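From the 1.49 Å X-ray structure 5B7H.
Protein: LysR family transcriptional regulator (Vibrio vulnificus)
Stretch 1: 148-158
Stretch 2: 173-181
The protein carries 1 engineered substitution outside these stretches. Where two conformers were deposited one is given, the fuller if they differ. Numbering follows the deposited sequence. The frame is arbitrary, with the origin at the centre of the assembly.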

ATOM      1  N   SER A 148      -2.771  -3.992  -6.671  1.00  8.90           N
ATOM      2  CA  SER A 148      -2.771  -3.035  -5.560  1.00  9.50           C
ATOM      3  C   SER A 148      -3.359  -1.726  -6.080  1.00  8.33           C
ATOM      4  O   SER A 148      -3.290  -1.417  -7.287  1.00  7.91           O
ATOM      5  CB  SER A 148      -1.345  -2.800  -5.007  1.00  9.31           C
ATOM      6  OG  SER A 148      -0.557  -2.016  -5.897  1.00  9.83           O
ATOM      7  N   LEU A 149      -3.944  -0.942  -5.163  1.00  9.54           N
ATOM      8  CA  LEU A 149      -4.511   0.310  -5.616  1.00  8.77           C
ATOM      9  C   LEU A 149      -3.414   1.255  -6.146  1.00  7.71           C
ATOM     10  O   LEU A 149      -3.672   1.989  -7.113  1.00  9.89           O
ATOM     11  CB  LEU A 149      -5.252   0.938  -4.430  1.00 13.62           C
ATOM     12  CG  LEU A 149      -6.041   2.238  -4.717  1.00 14.46           C
ATOM     13  CD1 LEU A 149      -7.059   2.050  -5.796  1.00 14.74           C
ATOM     14  CD2 LEU A 149      -6.733   2.772  -3.436  1.00 17.31           C
ATOM     15  N   HIS A 150      -2.208   1.265  -5.542  1.00  7.37           N
ATOM     16  CA  HIS A 150      -1.168   2.170  -6.049  1.00  8.40           C
ATOM     17  C   HIS A 150      -0.778   1.815  -7.463  1.00  9.13           C
ATOM     18  O   HIS A 150      -0.582   2.708  -8.305  1.00  8.69           O
ATOM     19  CB  HIS A 150       0.074   2.059  -5.178  1.00 13.19           C
ATOM     20  CG  HIS A 150      -0.211   2.337  -3.753  1.00 22.80           C
ATOM     21  ND1 HIS A 150      -0.645   1.354  -2.881  1.00 29.81           N
ATOM     22  CD2 HIS A 150      -0.198   3.498  -3.059  1.00 25.46           C
ATOM     23  CE1 HIS A 150      -0.863   1.904  -1.695  1.00 36.46           C
ATOM     24  NE2 HIS A 150      -0.604   3.203  -1.778  1.00 29.69           N
ATOM     25  N   THR A 151      -0.631   0.521  -7.744  1.00  7.55           N
ATOM     26  CA  THR A 151      -0.183   0.152  -9.097  1.00  7.06           C
ATOM     27  C   THR A 151      -1.311   0.302 -10.114  1.00  8.25           C
ATOM     28  O   THR A 151      -1.057   0.624 -11.286  1.00  7.96           O
ATOM     29  CB  THR A 151       0.465  -1.233  -9.143  1.00  8.45           C
ATOM     30  OG1 THR A 151      -0.454  -2.220  -8.650  1.00  9.03           O
ATOM     31  CG2 THR A 151       1.784  -1.276  -8.367  1.00 11.17           C
ATOM     32  N   LEU A 152      -2.556   0.135  -9.674  1.00  7.10           N
ATOM     33  CA  LEU A 152      -3.689   0.449 -10.532  1.00  8.49           C
ATOM     34  C   LEU A 152      -3.658   1.911 -10.964  1.00  7.00           C
ATOM     35  O   LEU A 152      -3.796   2.238 -12.167  1.00  9.43           O
ATOM     36  CB  LEU A 152      -4.972   0.143  -9.763  1.00 10.05           C
ATOM     37  CG  LEU A 152      -6.313   0.479 -10.409  1.00  9.37           C
ATOM     38  CD1 LEU A 152      -6.450  -0.217 -11.738  1.00 13.27           C
ATOM     39  CD2 LEU A 152      -7.424   0.065  -9.407  1.00 12.31           C
ATOM     40  N   VAL A 153      -3.492   2.817 -10.000  1.00  7.20           N
ATOM     41  CA  VAL A 153      -3.473   4.237 -10.322  1.00  8.99           C
ATOM     42  C   VAL A 153      -2.271   4.579 -11.197  1.00  9.00           C
ATOM     43  O   VAL A 153      -2.370   5.417 -12.117  1.00  8.96           O
ATOM     44  CB  VAL A 153      -3.460   5.022  -9.004  1.00 10.81           C
ATOM     45  CG1 VAL A 153      -3.063   6.501  -9.286  1.00 14.34           C
ATOM     46  CG2 VAL A 153      -4.859   4.886  -8.344  1.00 12.78           C
ATOM     47  N   GLN A 154      -1.126   3.919 -10.965  1.00  7.98           N
ATOM     48  CA  GLN A 154       0.039   4.166 -11.814  1.00  6.44           C
ATOM     49  C   GLN A 154      -0.222   3.748 -13.260  1.00  8.48           C
ATOM     50  O   GLN A 154       0.226   4.430 -14.185  1.00  8.82           O
ATOM     51  CB  GLN A 154       1.273   3.445 -11.277  1.00  8.65           C
ATOM     52  CG  GLN A 154       1.785   4.069  -9.960  1.00  7.20           C
ATOM     53  CD  GLN A 154       2.516   3.090  -9.058  1.00  8.29           C
ATOM     54  OE1 GLN A 154       2.600   1.880  -9.355  1.00  8.95           O
ATOM     55  NE2 GLN A 154       2.962   3.587  -7.920  1.00  8.25           N
ATOM     56  N   MET A 155      -0.924   2.639 -13.490  1.00  8.20           N
ATOM     57  CA  MET A 155      -1.263   2.281 -14.875  1.00  7.94           C
ATOM     58  C   MET A 155      -2.176   3.322 -15.516  1.00  7.33           C
ATOM     59  O   MET A 155      -2.006   3.665 -16.696  1.00  9.23           O
ATOM     60  CB  MET A 155      -1.909   0.901 -14.972  1.00  8.96           C
ATOM     61  CG  MET A 155      -0.914  -0.213 -14.687  1.00  8.17           C
ATOM     62  SD  MET A 155      -1.561  -1.860 -14.970  1.00 10.28           S
ATOM     63  CE  MET A 155      -2.645  -2.073 -13.556  1.00 11.71           C
ATOM     64  N   VAL A 156      -3.131   3.863 -14.748  1.00  8.00           N
ATOM     65  CA  VAL A 156      -3.961   4.942 -15.283  1.00 10.14           C
ATOM     66  C   VAL A 156      -3.087   6.152 -15.572  1.00 10.11           C
ATOM     67  O   VAL A 156      -3.243   6.818 -16.606  1.00  9.75           O
ATOM     68  CB  VAL A 156      -5.104   5.246 -14.292  1.00 10.58           C
ATOM     69  CG1 VAL A 156      -5.872   6.524 -14.729  1.00 10.51           C
ATOM     70  CG2 VAL A 156      -6.081   4.053 -14.238  1.00 12.55           C
ATOM     71  N   ALA A 157      -2.160   6.472 -14.646  1.00  8.36           N
ATOM     72  CA  ALA A 157      -1.238   7.596 -14.875  1.00  7.80           C
ATOM     73  C   ALA A 157      -0.358   7.406 -16.102  1.00  8.74           C
ATOM     74  O   ALA A 157       0.092   8.379 -16.710  1.00 10.54           O
ATOM     75  CB  ALA A 157      -0.394   7.886 -13.642  1.00  8.33           C
ATOM     76  N   ASN A 158      -0.054   6.151 -16.455  1.00  8.00           N
ATOM     77  CA  ASN A 158       0.687   5.879 -17.688  1.00  8.83           C
ATOM     78  C   ASN A 158      -0.172   6.039 -18.945  1.00 10.11           C
ATOM     79  O   ASN A 158       0.342   5.829 -20.063  1.00 11.79           O
ATOM     80  CB  ASN A 158       1.198   4.416 -17.562  1.00  8.40           C
ATOM     81  CG  ASN A 158       2.241   4.023 -18.629  1.00 12.47           C
ATOM     82  OD1 ASN A 158       3.215   4.770 -18.985  1.00 15.29           O
ATOM     83  ND2 ASN A 158       2.111   2.823 -19.036  1.00 13.22           N
ATOM     84  N   GLY A 173      -3.894  12.035  -0.744  1.00 10.33           N
ATOM     85  CA  GLY A 173      -2.814  12.367  -1.653  1.00 10.08           C
ATOM     86  C   GLY A 173      -2.387  11.293  -2.640  1.00 10.16           C
ATOM     87  O   GLY A 173      -1.297  11.408  -3.209  1.00 11.41           O
ATOM     88  N   LEU A 174      -3.178  10.232  -2.825  1.00  9.40           N
ATOM     89  CA  LEU A 174      -2.733   9.131  -3.679  1.00  9.84           C
ATOM     90  C   LEU A 174      -2.420   9.639  -5.086  1.00  8.38           C
ATOM     91  O   LEU A 174      -1.522   9.073  -5.766  1.00 10.69           O
ATOM     92  CB  LEU A 174      -3.827   8.046  -3.724  1.00  9.72           C
ATOM     93  CG  LEU A 174      -3.417   6.791  -4.528  1.00 12.76           C
ATOM     94  CD1 LEU A 174      -2.305   6.025  -3.813  1.00 14.23           C
ATOM     95  CD2 LEU A 174      -4.673   5.928  -4.677  1.00 15.20           C
ATOM     96  N   LEU A 175      -3.148  10.677  -5.546  1.00  8.46           N
ATOM     97  CA  LEU A 175      -2.942  11.130  -6.919  1.00  8.16           C
ATOM     98  C   LEU A 175      -1.849  12.178  -7.051  1.00 10.13           C
ATOM     99  O   LEU A 175      -1.529  12.576  -8.183  1.00 10.99           O
ATOM    100  CB  LEU A 175      -4.236  11.701  -7.508  1.00 10.13           C
ATOM    101  CG  LEU A 175      -5.486  10.865  -7.210  1.00 12.78           C
ATOM    102  CD1 LEU A 175      -6.663  11.513  -7.910  1.00 12.91           C
ATOM    103  CD2 LEU A 175      -5.364   9.430  -7.622  1.00 11.04           C
ATOM    104  N   ASP A 176      -1.236  12.594  -5.962  1.00  8.95           N
ATOM    105  CA  ASP A 176      -0.256  13.693  -6.038  1.00  9.22           C
ATOM    106  C   ASP A 176       0.866  13.379  -7.027  1.00  9.65           C
ATOM    107  O   ASP A 176       1.437  12.258  -7.074  1.00 10.66           O
ATOM    108  CB  ASP A 176       0.398  13.904  -4.684  1.00 13.70           C
ATOM    109  CG  ASP A 176      -0.470  14.702  -3.727  1.00 19.35           C
ATOM    110  OD1 ASP A 176      -1.498  15.297  -4.151  1.00 17.00           O
ATOM    111  OD2 ASP A 176      -0.087  14.736  -2.525  1.00 24.33           O
ATOM    112  N   ASN A 177       1.175  14.382  -7.842  1.00  9.87           N
ATOM    113  CA  ASN A 177       2.300  14.327  -8.769  1.00  8.85           C
ATOM    114  C   ASN A 177       2.147  13.266  -9.870  1.00  8.61           C
ATOM    115  O   ASN A 177       3.115  13.005 -10.608  1.00 11.68           O
ATOM    116  CB  ASN A 177       3.656  14.214  -8.034  1.00  9.05           C
ATOM    117  CG  ASN A 177       3.928  15.406  -7.223  1.00 11.15           C
ATOM    118  OD1 ASN A 177       3.764  16.501  -7.722  1.00 13.36           O
ATOM    119  ND2 ASN A 177       4.369  15.227  -5.981  1.00 14.83           N
ATOM    120  N   GLN A 178       0.943  12.747 -10.087  1.00  8.01           N
ATOM    121  CA  GLN A 178       0.734  11.767 -11.159  1.00  8.55           C
ATOM    122  C   GLN A 178      -0.041  12.317 -12.330  1.00  8.86           C
ATOM    123  O   GLN A 178      -0.343  11.567 -13.256  1.00 10.66           O
ATOM    124  CB  GLN A 178       0.042  10.506 -10.608  1.00  9.32           C
ATOM    125  CG  GLN A 178       0.864   9.911  -9.448  1.00 10.43           C
ATOM    126  CD  GLN A 178       0.593   8.436  -9.285  1.00 15.29           C
ATOM    127  OE1 GLN A 178       0.985   7.659 -10.139  1.00 12.82           O
ATOM    128  NE2 GLN A 178      -0.103   8.051  -8.199  1.00 10.87           N
ATOM    129  N   ASN A 179      -0.363  13.615 -12.309  0.59  9.26           N
ATOM    130  CA  ASN A 179      -0.999  14.330 -13.426  0.59 10.32           C
ATOM    131  C   ASN A 179      -2.328  13.692 -13.855  0.59 10.00           C
ATOM    132  O   ASN A 179      -2.578  13.520 -15.049  0.59 10.76           O
ATOM    133  CB  ASN A 179      -0.017  14.467 -14.600  0.59 11.17           C
ATOM    134  CG  ASN A 179      -0.307  15.660 -15.450  0.59 10.90           C
ATOM    135  OD1 ASN A 179      -1.150  16.475 -15.097  0.59 16.31           O
ATOM    136  ND2 ASN A 179       0.358  15.768 -16.584  0.59 15.70           N
ATOM    137  N   LEU A 180      -3.205  13.391 -12.881  1.00 10.43           N
ATOM    138  CA  LEU A 180      -4.494  12.746 -13.105  1.00 10.25           C
ATOM    139  C   LEU A 180      -5.622  13.759 -12.964  1.00 12.72           C
ATOM    140  O   LEU A 180      -5.465  14.850 -12.387  1.00 17.28           O
ATOM    141  CB  LEU A 180      -4.726  11.622 -12.090  1.00 10.90           C
ATOM    142  CG  LEU A 180      -3.625  10.552 -12.202  1.00 11.45           C
ATOM    143  CD1 LEU A 180      -3.683   9.634 -11.019  1.00 12.21           C
ATOM    144  CD2 LEU A 180      -3.814   9.791 -13.488  1.00 15.69           C
ATOM    145  N   VAL A 181      -6.758  13.411 -13.565  1.00 11.70           N
ATOM    146  CA  VAL A 181      -7.987  14.203 -13.507  1.00 12.28           C
ATOM    147  C   VAL A 181      -9.040  13.355 -12.824  1.00 13.83           C
ATOM    148  O   VAL A 181      -9.204  12.177 -13.163  1.00 12.38           O
ATOM    149  CB  VAL A 181      -8.462  14.592 -14.915  1.00 14.78           C
ATOM    150  CG1 VAL A 181      -9.781  15.356 -14.811  1.00 17.35           C
ATOM    151  CG2 VAL A 181      -7.384  15.486 -15.576  1.00 20.53           C
TER
HETATM  152  O   HOH W   1      -0.345   5.318  -7.225  1.00 11.38           O
HETATM  153  O   HOH W   2      -0.327  11.007 -16.011  1.00 14.56           O

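How does the start of stretch 2 meet the helix? G173 makes no contact itself but opens a type I turn, closed by D176 N to G173 O at 3.0 Å; its positive phi suits glycine. The turn presents L174, whose CA-to-CB bond points toward the helix. L174 CD2 packs 3.8 Å from V153 CG2 and 3.9 Å from L149 CG, while L174 CD1 lies 3.4 Å from H150 CD2, oblique to the ring. L175 adds a lighter touch, its CD2 4.1 Å from V153 CG1.

What does a polar residue do in this apolar contact? Q178 closes the second, type II turn and sends its side chain back along stretch 2, where Q178 NE2 donates to L174 O at 3.0 Å. The same NE2 donates to water 1 (2.9 Å), which in turn donates to H150 O (2.8 Å). No direct hydrogen bond crosses between the stretches, so water supplies the polar links: water 2 donates to both A157 O and Q178 O, at 2.8 Å each.

Where does the contact finish? L180, at the start of a strand, sets CD1 3.6 Å from V153 CG1 and CD2 3.7 Å from A157 CA. The small A157 side chain leaves the helix backbone within reach. In all, 400 Å² is buried.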